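Local coordinates for Cg10997-pa (Drosophila melanogaster, PDB 2YV7), which is thought to switch from a soluble globular form to a membrane-inserted one and form chloride channels whose activity depends on pH, at residues K133-K138 with A142-L147; H184-G189 with A203-M208; K190-F195 with N229-Q234. One frame throughout, in Å; residues are numbered along the deposited sequence.

Contact 1: residues K133-K138 with A142-L147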
loop_
_atom_site.group_PDB
_atom_site.type_symbol
_atom_site.label_atom_id
_atom_site.label_comp_id
_atom_site.label_asym_id
_atom_site.label_seq_id
_atom_site.Cartn_x
_atom_site.Cartn_y
_atom_site.Cartn_z
ATOM N N LYS A 133 12.888 -5.599 3.888
ATOM C CA LYS A 133 13.746 -6.351 2.971
ATOM C C LYS A 133 14.974 -7.008 3.602
ATOM O O LYS A 133 15.256 -8.177 3.331
ATOM C CB LYS A 133 14.167 -5.450 1.780
ATOM C CG LYS A 133 12.974 -5.202 0.915
ATOM C CD LYS A 133 13.334 -4.663 -0.450
ATOM C CE LYS A 133 13.910 -3.288 -0.379
ATOM N NZ LYS A 133 13.626 -2.516 -1.653
ATOM N N LEU A 134 15.705 -6.272 4.424
ATOM C CA LEU A 134 16.945 -6.817 4.988
ATOM C C LEU A 134 16.669 -7.949 5.974
ATOM O O LEU A 134 17.474 -8.884 6.133
ATOM C CB LEU A 134 17.687 -5.691 5.663
ATOM C CG LEU A 134 18.259 -4.610 4.736
ATOM C CD1 LEU A 134 18.919 -3.678 5.676
ATOM C CD2 LEU A 134 19.281 -5.161 3.701
ATOM N N MET A 135 15.537 -7.864 6.670
ATOM C CA MET A 135 15.151 -8.875 7.657
ATOM C C MET A 135 14.803 -10.180 6.990
ATOM O O MET A 135 15.054 -11.287 7.515
ATOM C CB MET A 135 13.868 -8.390 8.327
ATOM C CG MET A 135 13.998 -7.504 9.373
ATOM S SD MET A 135 12.258 -7.295 9.822
ATOM C CE MET A 135 11.748 -8.937 10.269
ATOM N N LEU A 136 14.249 -10.085 5.795
ATOM C CA LEU A 136 13.760 -11.297 5.123
ATOM C C LEU A 136 14.883 -12.168 4.517
ATOM O O LEU A 136 14.654 -13.324 4.217
ATOM C CB LEU A 136 12.799 -10.931 3.984
ATOM C CG LEU A 136 11.477 -10.208 4.381
ATOM C CD1 LEU A 136 10.631 -9.943 3.151
ATOM C CD2 LEU A 136 10.666 -10.960 5.372
ATOM N N VAL A 137 16.051 -11.573 4.316
ATOM C CA VAL A 137 17.227 -12.221 3.741
ATOM C C VAL A 137 17.487 -13.570 4.396
ATOM O O VAL A 137 17.826 -14.522 3.705
ATOM C CB VAL A 137 18.481 -11.323 3.883
ATOM C CG1 VAL A 137 19.794 -12.103 3.533
ATOM C CG2 VAL A 137 18.341 -10.026 3.041
ATOM N N LYS A 138 17.379 -13.601 5.733
ATOM C CA LYS A 138 17.401 -14.823 6.548
ATOM C C LYS A 138 17.078 -14.437 7.986
ATOM O O LYS A 138 17.126 -13.260 8.294
ATOM C CB LYS A 138 18.787 -15.440 6.540
ATOM C CG LYS A 138 19.769 -14.690 7.370
ATOM C CD LYS A 138 20.937 -15.601 7.740
ATOM C CE LYS A 138 22.079 -15.347 6.819
ATOM N NZ LYS A 138 22.422 -13.894 6.846
ATOM N N ALA A 142 18.946 -9.269 14.995
ATOM C CA ALA A 142 19.422 -7.917 14.987
ATOM C C ALA A 142 18.679 -7.149 13.892
ATOM O O ALA A 142 18.299 -6.013 14.096
ATOM C CB ALA A 142 20.895 -7.859 14.755
ATOM N N LYS A 143 18.422 -7.807 12.758
ATOM C CA LYS A 143 17.731 -7.132 11.651
ATOM C C LYS A 143 16.228 -6.946 12.025
ATOM O O LYS A 143 15.583 -5.913 11.739
ATOM C CB LYS A 143 17.894 -7.938 10.342
ATOM C CG LYS A 143 19.287 -7.896 9.751
ATOM C CD LYS A 143 19.730 -6.532 9.275
ATOM C CE LYS A 143 21.251 -6.566 8.947
ATOM N NZ LYS A 143 21.548 -7.484 7.802
ATOM N N ASN A 144 15.690 -7.929 12.730
ATOM C CA ASN A 144 14.308 -7.913 13.198
ATOM C C ASN A 144 14.134 -6.727 14.103
ATOM O O ASN A 144 13.163 -5.962 14.000
ATOM C CB ASN A 144 13.931 -9.176 14.013
ATOM C CG ASN A 144 13.627 -10.369 13.136
ATOM O OD1 ASN A 144 13.791 -10.307 11.948
ATOM N ND2 ASN A 144 13.184 -11.484 13.739
ATOM N N ASN A 145 15.086 -6.581 15.016
ATOM C CA ASN A 145 14.972 -5.521 16.023
ATOM C C ASN A 145 15.194 -4.114 15.459
ATOM O O ASN A 145 14.696 -3.116 15.994
ATOM C CB ASN A 145 15.808 -5.894 17.251
ATOM C CG ASN A 145 15.084 -6.907 18.146
ATOM O OD1 ASN A 145 14.270 -6.518 19.000
ATOM N ND2 ASN A 145 15.304 -8.206 17.913
ATOM N N ALA A 146 15.942 -4.012 14.355
ATOM C CA ALA A 146 16.017 -2.737 13.654
ATOM C C ALA A 146 14.663 -2.349 13.061
ATOM O O ALA A 146 14.290 -1.194 13.080
ATOM C CB ALA A 146 16.979 -2.801 12.568
ATOM N N LEU A 147 13.970 -3.308 12.457
ATOM C CA LEU A 147 12.598 -2.981 11.989
ATOM C C LEU A 147 11.732 -2.657 13.175
ATOM O O LEU A 147 10.912 -1.724 13.136
ATOM C CB LEU A 147 11.996 -4.180 11.251
ATOM C CG LEU A 147 10.528 -4.008 10.849
ATOM C CD1 LEU A 147 10.488 -2.944 9.736
ATOM C CD2 LEU A 147 9.958 -5.302 10.286
HETATM O O HOH W 1 15.062 -12.012 10.340
#

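Contact 2: residues H184-G189 with A203-M208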
loop_
_atom_site.group_PDB
_atom_site.type_symbol
_atom_site.label_atom_id
_atom_site.label_comp_id
_atom_site.label_asym_id
_atom_site.label_seq_id
_atom_site.Cartn_x
_atom_site.Cartn_y
_atom_site.Cartn_z
ATOM N N HIS A 184 2.791 -6.032 4.379
ATOM C CA HIS A 184 3.875 -6.921 3.947
ATOM C C HIS A 184 4.700 -7.335 5.166
ATOM O O HIS A 184 5.126 -8.449 5.279
ATOM C CB HIS A 184 4.778 -6.172 2.965
ATOM C CG HIS A 184 4.252 -6.107 1.561
ATOM N ND1 HIS A 184 2.962 -5.688 1.256
ATOM C CD2 HIS A 184 4.881 -6.279 0.375
ATOM C CE1 HIS A 184 2.796 -5.734 -0.067
ATOM N NE2 HIS A 184 3.959 -6.010 -0.616
ATOM N N ILE A 185 4.919 -6.398 6.095
ATOM C CA ILE A 185 5.625 -6.728 7.362
ATOM C C ILE A 185 4.923 -7.864 8.093
ATOM O O ILE A 185 5.614 -8.839 8.412
ATOM C CB ILE A 185 5.764 -5.497 8.265
ATOM C CG1 ILE A 185 6.820 -4.527 7.681
ATOM C CG2 ILE A 185 6.275 -5.895 9.663
ATOM C CD1 ILE A 185 6.768 -3.126 8.424
ATOM N N ARG A 186 3.619 -7.767 8.295
ATOM C CA ARG A 186 2.857 -8.801 8.994
ATOM C C ARG A 186 2.949 -10.095 8.220
ATOM O O ARG A 186 3.342 -11.130 8.776
ATOM C CB ARG A 186 1.380 -8.433 9.166
ATOM C CG ARG A 186 1.103 -7.295 10.115
ATOM C CD ARG A 186 -0.354 -7.303 10.510
ATOM N NE ARG A 186 -0.719 -8.494 11.310
ATOM C CZ ARG A 186 -1.972 -8.765 11.678
ATOM N NH1 ARG A 186 -3.030 -8.004 11.296
ATOM N NH2 ARG A 186 -2.165 -9.836 12.430
ATOM N N VAL A 187 2.594 -10.062 6.937
ATOM C CA VAL A 187 2.450 -11.343 6.188
ATOM C C VAL A 187 3.786 -12.008 5.877
ATOM O O VAL A 187 3.989 -13.201 6.172
ATOM C CB VAL A 187 1.590 -11.089 4.906
ATOM C CG1 VAL A 187 1.559 -12.315 4.030
ATOM C CG2 VAL A 187 0.147 -10.639 5.329
ATOM N N ALA A 188 4.709 -11.237 5.290
ATOM C CA ALA A 188 5.967 -11.804 4.862
ATOM C C ALA A 188 6.874 -11.985 6.086
ATOM O O ALA A 188 7.600 -12.938 6.160
ATOM C CB ALA A 188 6.671 -10.927 3.870
ATOM N N GLY A 189 6.871 -11.011 6.992
ATOM C CA GLY A 189 7.592 -11.123 8.273
ATOM C C GLY A 189 7.333 -12.465 8.971
ATOM O O GLY A 189 8.282 -13.176 9.341
ATOM N N ALA A 203 -0.946 1.529 20.019
ATOM C CA ALA A 203 -1.465 2.577 19.063
ATOM C C ALA A 203 -1.329 2.074 17.610
ATOM O O ALA A 203 -2.189 2.353 16.729
ATOM C CB ALA A 203 -0.756 3.843 19.250
ATOM N N LEU A 204 -0.247 1.343 17.374
ATOM C CA LEU A 204 -0.005 0.719 16.060
ATOM C C LEU A 204 -1.042 -0.366 15.756
ATOM O O LEU A 204 -1.557 -0.462 14.638
ATOM C CB LEU A 204 1.445 0.214 15.971
ATOM C CG LEU A 204 1.854 -0.233 14.534
ATOM C CD1 LEU A 204 1.741 0.920 13.484
ATOM C CD2 LEU A 204 3.249 -0.881 14.531
ATOM N N TRP A 205 -1.374 -1.178 16.756
ATOM C CA TRP A 205 -2.347 -2.252 16.523
ATOM C C TRP A 205 -3.706 -1.620 16.297
ATOM O O TRP A 205 -4.466 -2.057 15.440
ATOM C CB TRP A 205 -2.321 -3.251 17.701
ATOM C CG TRP A 205 -1.312 -4.296 17.492
ATOM C CD1 TRP A 205 -0.204 -4.564 18.270
ATOM C CD2 TRP A 205 -1.279 -5.234 16.399
ATOM N NE1 TRP A 205 0.491 -5.612 17.728
ATOM C CE2 TRP A 205 -0.131 -6.048 16.587
ATOM C CE3 TRP A 205 -2.126 -5.462 15.284
ATOM C CZ2 TRP A 205 0.213 -7.094 15.717
ATOM C CZ3 TRP A 205 -1.783 -6.504 14.366
ATOM C CH2 TRP A 205 -0.616 -7.309 14.605
ATOM N N ARG A 206 -3.960 -0.522 16.993
ATOM C CA ARG A 206 -5.234 0.221 16.834
ATOM C C ARG A 206 -5.288 0.842 15.414
ATOM O O ARG A 206 -6.321 0.817 14.760
ATOM C CB ARG A 206 -5.354 1.258 17.927
ATOM C CG ARG A 206 -6.623 2.142 17.867
ATOM C CD ARG A 206 -6.770 3.123 19.088
ATOM N NE ARG A 206 -5.507 3.614 19.670
ATOM C CZ ARG A 206 -5.033 3.262 20.883
ATOM N NH1 ARG A 206 -5.719 2.415 21.666
ATOM N NH2 ARG A 206 -3.869 3.754 21.329
ATOM N N TYR A 207 -4.159 1.348 14.923
ATOM C CA TYR A 207 -4.105 1.871 13.566
ATOM C C TYR A 207 -4.427 0.743 12.540
ATOM O O TYR A 207 -5.201 0.950 11.599
ATOM C CB TYR A 207 -2.672 2.420 13.330
ATOM C CG TYR A 207 -2.401 3.057 11.996
ATOM C CD1 TYR A 207 -2.844 4.348 11.688
ATOM C CD2 TYR A 207 -1.643 2.369 11.055
ATOM C CE1 TYR A 207 -2.540 4.975 10.459
ATOM C CE2 TYR A 207 -1.306 2.978 9.799
ATOM C CZ TYR A 207 -1.732 4.257 9.522
ATOM O OH TYR A 207 -1.358 4.775 8.317
ATOM N N MET A 208 -3.812 -0.441 12.717
ATOM C CA MET A 208 -4.067 -1.560 11.810
ATOM C C MET A 208 -5.522 -2.033 11.902
ATOM O O MET A 208 -6.164 -2.371 10.877
ATOM C CB MET A 208 -3.045 -2.685 12.053
ATOM C CG MET A 208 -1.660 -2.236 11.652
ATOM S SD MET A 208 -0.426 -3.537 11.674
ATOM C CE MET A 208 0.105 -3.491 13.364
#

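Contact 3: residues K190-F195 with N229-Q234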
loop_
_atom_site.group_PDB
_atom_site.type_symbol
_atom_site.label_atom_id
_atom_site.label_comp_id
_atom_site.label_asym_id
_atom_site.label_seq_id
_atom_site.Cartn_x
_atom_site.Cartn_y
_atom_site.Cartn_z
ATOM N N LYS A 190 6.064 -12.811 9.117
ATOM C CA LYS A 190 5.661 -14.022 9.850
ATOM C C LYS A 190 6.031 -15.250 9.042
ATOM O O LYS A 190 6.710 -16.184 9.536
ATOM C CB LYS A 190 4.189 -14.021 10.036
ATOM C CG LYS A 190 3.704 -15.168 10.857
ATOM C CD LYS A 190 2.220 -15.321 10.562
ATOM C CE LYS A 190 1.527 -15.657 11.810
ATOM N NZ LYS A 190 2.235 -14.895 12.898
ATOM N N TYR A 191 5.669 -15.234 7.751
ATOM C CA TYR A 191 5.914 -16.450 6.927
ATOM C C TYR A 191 7.401 -16.807 6.836
ATOM O O TYR A 191 7.854 -17.956 7.103
ATOM C CB TYR A 191 5.353 -16.232 5.517
ATOM C CG TYR A 191 5.537 -17.415 4.586
ATOM C CD1 TYR A 191 6.724 -17.595 3.841
ATOM C CD2 TYR A 191 4.564 -18.386 4.523
ATOM C CE1 TYR A 191 6.902 -18.718 2.986
ATOM C CE2 TYR A 191 4.704 -19.457 3.679
ATOM C CZ TYR A 191 5.884 -19.633 2.944
ATOM O OH TYR A 191 6.000 -20.717 2.131
ATOM N N PHE A 192 8.209 -15.824 6.485
ATOM C CA PHE A 192 9.622 -16.117 6.199
ATOM C C PHE A 192 10.472 -16.246 7.436
ATOM O O PHE A 192 11.309 -17.166 7.474
ATOM C CB PHE A 192 10.262 -15.071 5.255
ATOM C CG PHE A 192 9.689 -15.157 3.864
ATOM C CD1 PHE A 192 10.117 -16.152 2.989
ATOM C CD2 PHE A 192 8.689 -14.312 3.476
ATOM C CE1 PHE A 192 9.557 -16.280 1.724
ATOM C CE2 PHE A 192 8.123 -14.442 2.231
ATOM C CZ PHE A 192 8.555 -15.427 1.344
ATOM N N VAL A 193 10.299 -15.339 8.399
ATOM C CA VAL A 193 11.262 -15.312 9.555
ATOM C C VAL A 193 10.568 -15.307 10.905
ATOM O O VAL A 193 11.207 -15.025 11.930
ATOM C CB VAL A 193 12.325 -14.145 9.436
ATOM C CG1 VAL A 193 13.233 -14.406 8.215
ATOM C CG2 VAL A 193 11.630 -12.781 9.362
ATOM N N ASP A 194 9.314 -15.742 10.953
ATOM C CA ASP A 194 8.579 -15.750 12.213
ATOM C C ASP A 194 8.670 -14.457 13.028
ATOM O O ASP A 194 8.844 -14.474 14.274
ATOM C CB ASP A 194 9.046 -16.920 13.102
ATOM C CG ASP A 194 8.041 -17.256 14.188
ATOM O OD1 ASP A 194 6.783 -16.948 14.059
ATOM O OD2 ASP A 194 8.541 -17.844 15.194
ATOM N N PHE A 195 8.639 -13.332 12.328
ATOM C CA PHE A 195 8.531 -12.035 12.980
ATOM C C PHE A 195 7.105 -11.713 13.240
ATOM O O PHE A 195 6.225 -11.910 12.357
ATOM C CB PHE A 195 9.127 -10.939 12.057
ATOM C CG PHE A 195 9.069 -9.577 12.649
ATOM C CD1 PHE A 195 9.996 -9.190 13.628
ATOM C CD2 PHE A 195 8.076 -8.687 12.246
ATOM C CE1 PHE A 195 9.963 -7.900 14.160
ATOM C CE2 PHE A 195 7.992 -7.450 12.794
ATOM C CZ PHE A 195 8.908 -7.016 13.733
ATOM N N ASN A 229 4.359 -15.050 -2.335
ATOM C CA ASN A 229 4.932 -15.450 -3.616
ATOM C C ASN A 229 5.866 -14.348 -4.150
ATOM O O ASN A 229 6.963 -14.635 -4.652
ATOM C CB ASN A 229 3.815 -15.786 -4.617
ATOM C CG ASN A 229 4.358 -16.386 -5.916
ATOM O OD1 ASN A 229 4.151 -15.859 -7.008
ATOM N ND2 ASN A 229 5.093 -17.464 -5.786
ATOM N N HIS A 230 5.428 -13.088 -3.993
ATOM C CA HIS A 230 6.218 -11.917 -4.369
ATOM C C HIS A 230 7.621 -12.009 -3.812
ATOM O O HIS A 230 8.597 -11.934 -4.575
ATOM C CB HIS A 230 5.461 -10.672 -3.904
ATOM C CG HIS A 230 6.134 -9.367 -4.191
ATOM N ND1 HIS A 230 5.849 -8.610 -5.314
ATOM C CD2 HIS A 230 7.001 -8.632 -3.451
ATOM C CE1 HIS A 230 6.540 -7.482 -5.267
ATOM N NE2 HIS A 230 7.243 -7.468 -4.144
ATOM N N TYR A 231 7.763 -12.217 -2.492
ATOM C CA TYR A 231 9.083 -12.442 -1.904
ATOM C C TYR A 231 9.764 -13.761 -2.248
ATOM O O TYR A 231 10.977 -13.828 -2.265
ATOM C CB TYR A 231 9.062 -12.187 -0.379
ATOM C CG TYR A 231 8.676 -10.764 -0.128
ATOM C CD1 TYR A 231 9.605 -9.721 -0.274
ATOM C CD2 TYR A 231 7.369 -10.447 0.202
ATOM C CE1 TYR A 231 9.214 -8.353 -0.120
ATOM C CE2 TYR A 231 6.975 -9.121 0.375
ATOM C CZ TYR A 231 7.892 -8.096 0.243
ATOM O OH TYR A 231 7.482 -6.826 0.407
ATOM N N LYS A 232 9.009 -14.820 -2.496
ATOM C CA LYS A 232 9.616 -16.087 -2.861
ATOM C C LYS A 232 10.365 -15.917 -4.185
ATOM O O LYS A 232 11.511 -16.312 -4.315
ATOM C CB LYS A 232 8.554 -17.164 -3.042
ATOM C CG LYS A 232 8.125 -17.835 -1.782
ATOM C CD LYS A 232 7.340 -19.098 -2.108
ATOM C CE LYS A 232 6.732 -19.674 -0.862
ATOM N NZ LYS A 232 7.674 -20.593 -0.135
ATOM N N LEU A 233 9.723 -15.282 -5.162
ATOM C CA LEU A 233 10.356 -15.064 -6.456
ATOM C C LEU A 233 11.588 -14.192 -6.300
ATOM O O LEU A 233 12.611 -14.431 -6.943
ATOM C CB LEU A 233 9.401 -14.395 -7.421
ATOM C CG LEU A 233 7.976 -14.910 -7.554
ATOM C CD1 LEU A 233 7.334 -14.183 -8.709
ATOM C CD2 LEU A 233 7.968 -16.392 -7.807
ATOM N N GLN A 234 11.495 -13.189 -5.430
ATOM C CA GLN A 234 12.646 -12.347 -5.112
ATOM C C GLN A 234 13.829 -13.159 -4.604
ATOM O O GLN A 234 14.968 -12.813 -4.884
ATOM C CB GLN A 234 12.281 -11.289 -4.079
ATOM C CG GLN A 234 11.469 -10.155 -4.636
ATOM C CD GLN A 234 11.457 -8.947 -3.720
ATOM O OE1 GLN A 234 10.610 -8.050 -3.867
ATOM N NE2 GLN A 234 12.402 -8.912 -2.756
#

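Contact 1: residues K133-K138 with A142-L147
Lys143 meets both Leu134 and Met135. Its CB lies 4.0 Å from Met135 CG. The chain folds over at chi2 (-65°), and CD comes to 4.2 Å from Leu134 CB. Met135 CG also lies beside the Lys143 carbonyl, 3.3 Å from O and off its axis, while O accepts the backbone bond from Leu147 N. Asn144 follows, its side chain crossing that of Met135 at about a right angle. A water joins the two residues, hydrogen-bonded to Asn144 OD1 at 2.7 Å and to Met135 O at 2.9 Å; a weak bond from Asn144 ND2 to Glu141 OE1 also restrains the amide. Helices 128-136 and 141-161 form a tight helical hairpin, with three residues between the segments and the CA atoms of Met135 and Lys143 5.1 Å apart, in the all-helical C-terminal domain of the glutathione S-transferase (GST) fold. Further along, Leu147 also runs across Met135. Its CD2 is modelled 3.1 Å from Met135 SD, short enough that the exact spacing is doubtful; Leu147 CB is 3.4 Å from the same sulfur. Phe195 touches Met135, Asn144 and Leu147 from the loop after helix 173-193.

Contact 2: residues H184-G189 with A203-M208
Arg186 reaches from helix 173-193 to Trp205 and Met208 of helix 202-212, inside the all-helical C-terminal domain of the GST fold. The two backbones stay well apart, the nearest CA atoms, of Arg186 and Met208, being 10.4 Å from each other, and side chains bridge the distance. From CB, which points toward helix 202-212, CG continues anti to the carbonyl carbon (chi1 -69°), and CD arrives first, 3.9 Å from Met208 SD. The bend at chi3 (66°) turns the head group across the indole end. NE lies 3.5 Å from Trp205 CH2, and CZ 3.5 Å from Trp205 CZ3. NH1 lies 3.6 Å from Trp205 CZ3 and NH2 3.7 Å from Trp205 CH2. The planes of guanidinium and ring are 89° apart, and CZ lies in the plane of the indole: the six-membered ring sets its edge against the guanidinium face, a T-shaped contact in which Arg186 does not lie over the indole face. The cation-pi partner of Arg186 is instead Tyr253. NH1 is hydrogen-bonded to Tyr253 O and Tyr212 OH, which fixes the rotation of the buried group, while Trp205 NE1 is held by Pro198 O. Met208 CE sits 3.5 Å above one face of the indole, offset toward its rim.

Contact 3: residues K190-F195 with N229-Q234
Two helices of the GST-type C-terminal domain, 173-193 near its C-terminal end and 224-235, meet here through Tyr191 and Phe192 on one side and Tyr231 and Lys232 on the other. Phe192 supplies the apolar part: its CE2 is 3.6 Å from Tyr231 CB, and the two side chains cross at about a right angle. The Tyr231 ring turns off elsewhere, where its OH is hydrogen-bonded to Tyr129 OH. Lys232 CG comes to the edge of the Phe192 ring, in its plane, 4.0 Å from CZ. Beyond CG the lysine stays extended until chi4 (-86°), where the chain turns and delivers NZ to Tyr191. NZ donates a 2.8 Å hydrogen bond to Tyr191 OH, approaching at the ring edge and near its plane. Tyr191 in turn leans on its neighbour, with CD1 3.5 Å above the centre of one Phe192 face. Were Lys232 an alanine, Tyr191 OH would probably lose this donor and the Phe192 edge its CG neighbour. Leu136 of helix 128-136 touches both Phe192 and Tyr231, joining three helices of the all-helical C-terminal domain of the GST fold.

How the contacts relate
Followed from the N terminus, all three contacts belong to the helical C-terminal part of the GST fold. Contact 1 closes the short turn between helices 128-136 and 141-161 before the other two open. Helix 173-193 then contributes consecutive segments to contact 2 and contact 3. Contact 2 closes the loop into helix 202-212, and contact 3 the longer excursion to helix 224-235; their segments alternate, so these two cross. Gly189 O lies 3.0 Å from Phe195 N, a probable hydrogen bond joining them. Contact 1 touches both: Leu136 CD2 lies 3.7 Å from Ala188 O, and Met135 CE 3.6 Å from Phe195 CG. Helix 173-193 therefore links the hairpin of contact 1 to helices 202-212 and 224-235.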